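Local atomic coordinates of Ycf54-like protein (Synechocystis sp. PCC 6803, PDB entry 5M2P), a protein that probably acts as an accessory component of the Mg-protoporphyrin IX monomethylester cyclase, supporting protochlorophyllide formation in chlorophyll biosynthesis. Residues 6-11 with 74-79. Sequence-based numbering, arbitrary orientation.
Sequences TYYYAL and TNKSFI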
loop_
_atom_site.group_PDB
_atom_site.type_symbol
_atom_site.label_atom_id
_atom_site.label_comp_id
_atom_site.label_asym_id
_atom_site.label_seq_id
_atom_site.Cartn_x
_atom_site.Cartn_y
_atom_site.Cartn_z
ATOM N N THR A 6 -7.430 3.686 -10.307
ATOM C CA THR A 6 -5.979 3.731 -10.118
ATOM C C THR A 6 -5.675 3.644 -8.636
ATOM O O THR A 6 -6.144 4.444 -7.818
ATOM C CB THR A 6 -5.307 5.002 -10.687
ATOM O OG1 THR A 6 -5.656 5.157 -12.067
ATOM C CG2 THR A 6 -3.809 4.926 -10.606
ATOM N N TYR A 7 -4.845 2.659 -8.315
ATOM C CA TYR A 7 -4.312 2.469 -6.987
ATOM C C TYR A 7 -2.852 2.841 -6.952
ATOM O O TYR A 7 -2.087 2.526 -7.871
ATOM C CB TYR A 7 -4.454 1.000 -6.537
ATOM C CG TYR A 7 -5.901 0.599 -6.381
ATOM C CD1 TYR A 7 -6.692 0.274 -7.481
ATOM C CD2 TYR A 7 -6.500 0.585 -5.130
ATOM C CE1 TYR A 7 -8.041 -0.023 -7.333
ATOM C CE2 TYR A 7 -7.843 0.282 -4.978
ATOM C CZ TYR A 7 -8.606 -0.015 -6.087
ATOM O OH TYR A 7 -9.948 -0.314 -5.929
ATOM N N TYR A 8 -2.452 3.523 -5.879
ATOM C CA TYR A 8 -1.088 3.939 -5.666
ATOM C C TYR A 8 -0.571 3.152 -4.480
ATOM O O TYR A 8 -1.331 2.892 -3.548
ATOM C CB TYR A 8 -1.035 5.463 -5.371
ATOM C CG TYR A 8 -1.685 6.258 -6.446
ATOM C CD1 TYR A 8 -0.992 6.591 -7.595
ATOM C CD2 TYR A 8 -3.015 6.619 -6.358
ATOM C CE1 TYR A 8 -1.615 7.265 -8.624
ATOM C CE2 TYR A 8 -3.654 7.291 -7.381
ATOM C CZ TYR A 8 -2.955 7.602 -8.524
ATOM O OH TYR A 8 -3.572 8.272 -9.557
ATOM N N TYR A 9 0.716 2.805 -4.485
ATOM C CA TYR A 9 1.264 2.011 -3.408
ATOM C C TYR A 9 2.639 2.488 -2.991
ATOM O O TYR A 9 3.411 3.031 -3.789
ATOM C CB TYR A 9 1.311 0.501 -3.750
ATOM C CG TYR A 9 2.323 0.131 -4.807
ATOM C CD1 TYR A 9 3.663 -0.079 -4.476
ATOM C CD2 TYR A 9 1.978 0.071 -6.155
ATOM C CE1 TYR A 9 4.604 -0.355 -5.443
ATOM C CE2 TYR A 9 2.912 -0.241 -7.135
ATOM C CZ TYR A 9 4.235 -0.436 -6.777
ATOM O OH TYR A 9 5.170 -0.694 -7.743
ATOM N N ALA A 10 2.916 2.191 -1.723
ATOM C CA ALA A 10 4.253 2.259 -1.143
ATOM C C ALA A 10 4.527 0.877 -0.535
ATOM O O ALA A 10 3.803 0.458 0.354
ATOM C CB ALA A 10 4.315 3.349 -0.073
ATOM N N LEU A 11 5.554 0.203 -1.031
ATOM C CA LEU A 11 5.906 -1.146 -0.600
ATOM C C LEU A 11 7.134 -1.110 0.285
ATOM O O LEU A 11 8.142 -0.529 -0.085
ATOM C CB LEU A 11 6.199 -1.984 -1.829
ATOM C CG LEU A 11 6.427 -3.470 -1.555
ATOM C CD1 LEU A 11 5.126 -4.186 -1.319
ATOM C CD2 LEU A 11 7.127 -4.083 -2.739
ATOM N N THR A 74 -6.317 4.864 -3.131
ATOM C CA THR A 74 -6.787 5.533 -4.337
ATOM C C THR A 74 -6.534 7.044 -4.289
ATOM O O THR A 74 -6.815 7.723 -5.256
ATOM C CB THR A 74 -8.261 5.235 -4.593
ATOM O OG1 THR A 74 -8.990 5.568 -3.406
ATOM C CG2 THR A 74 -8.450 3.758 -4.951
ATOM N N ASN A 75 -5.998 7.522 -3.161
ATOM C CA ASN A 75 -5.651 8.929 -2.986
ATOM C C ASN A 75 -4.161 9.118 -3.218
ATOM O O ASN A 75 -3.350 8.768 -2.365
ATOM C CB ASN A 75 -6.041 9.385 -1.579
ATOM C CG ASN A 75 -5.708 10.840 -1.306
ATOM O OD1 ASN A 75 -4.970 11.476 -2.060
ATOM N ND2 ASN A 75 -6.245 11.366 -0.225
ATOM N N LYS A 76 -3.785 9.589 -4.401
ATOM C CA LYS A 76 -2.361 9.738 -4.743
ATOM C C LYS A 76 -1.624 10.599 -3.716
ATOM O O LYS A 76 -0.489 10.323 -3.362
ATOM C CB LYS A 76 -2.151 10.300 -6.160
ATOM C CG LYS A 76 -0.697 10.214 -6.632
ATOM C CD LYS A 76 -0.479 10.684 -8.063
ATOM C CE LYS A 76 0.861 10.197 -8.580
ATOM N NZ LYS A 76 1.086 10.577 -10.000
ATOM N N SER A 77 -2.269 11.661 -3.267
ATOM C CA SER A 77 -1.547 12.566 -2.396
ATOM C C SER A 77 -1.198 11.911 -1.068
ATOM O O SER A 77 -0.177 12.245 -0.476
ATOM C CB SER A 77 -2.320 13.849 -2.202
ATOM O OG SER A 77 -3.530 13.661 -1.524
ATOM N N PHE A 78 -1.992 10.943 -0.622
ATOM C CA PHE A 78 -1.695 10.220 0.593
ATOM C C PHE A 78 -0.430 9.393 0.415
ATOM O O PHE A 78 0.440 9.364 1.280
ATOM C CB PHE A 78 -2.887 9.356 1.020
ATOM C CG PHE A 78 -2.609 8.551 2.239
ATOM C CD1 PHE A 78 -2.358 9.175 3.448
ATOM C CD2 PHE A 78 -2.563 7.167 2.189
ATOM C CE1 PHE A 78 -2.081 8.449 4.577
ATOM C CE2 PHE A 78 -2.288 6.430 3.340
ATOM C CZ PHE A 78 -2.047 7.086 4.532
ATOM N N ILE A 79 -0.279 8.750 -0.734
ATOM C CA ILE A 79 0.922 7.949 -0.977
ATOM C C ILE A 79 2.157 8.816 -1.166
ATOM O O ILE A 79 3.231 8.425 -0.776
ATOM C CB ILE A 79 0.690 6.913 -2.102
ATOM C CG1 ILE A 79 -0.444 5.952 -1.718
ATOM C CG2 ILE A 79 1.961 6.138 -2.395
ATOM C CD1 ILE A 79 -0.168 5.109 -0.506
HETATM O O HOH W 1 -7.374 6.813 -7.806
HETATM O O HOH W 2 -1.726 9.532 -11.325
#
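Strand 5-13, an inner strand of the four-stranded antiparallel sheet, meets the first turn of helix 76-86 here. The chain leaves the neighbouring strand 68-73, where Ser73 pairs with the Tyr8 backbone, and turns over the sheet face. The packed part centres on Tyr8. Lys76 CB sits over the middle of the Tyr8 ring in a CH-pi contact, 3.6 Å from the centroid. Lys76 CG is anti to the backbone N (chi1 -169°), so the extended chain runs across the ring. Thr74 O lies at the ring's edge, in its plane. Deeper in, Ile79 CG1 reaches Tyr8 CB at 3.7 Å. Thr74 CG2 lies over one face of the Tyr7 ring, displaced toward its rim, in a second CH-pi contact. Asn75 is the N-cap: Asn75 OD1 accepts a hydrogen bond from Ser77 OG, 2.7 Å away, on a lone pair in the carbonyl plane, and weak ones from Ser77 N and Phe78 N. The outer side is looser and wet. One water donates to both Thr6 O and Thr74 O; another lies 2.8 Å from Tyr8 OH and accepts a longer bond from Lys76 NZ. An alanine in place of Tyr8 would remove ring and hydroxyl and probably loosen the lysine chain. With no direct hydrogen bond between the segments, the contact rests on dispersion, with water serving outer polar atoms.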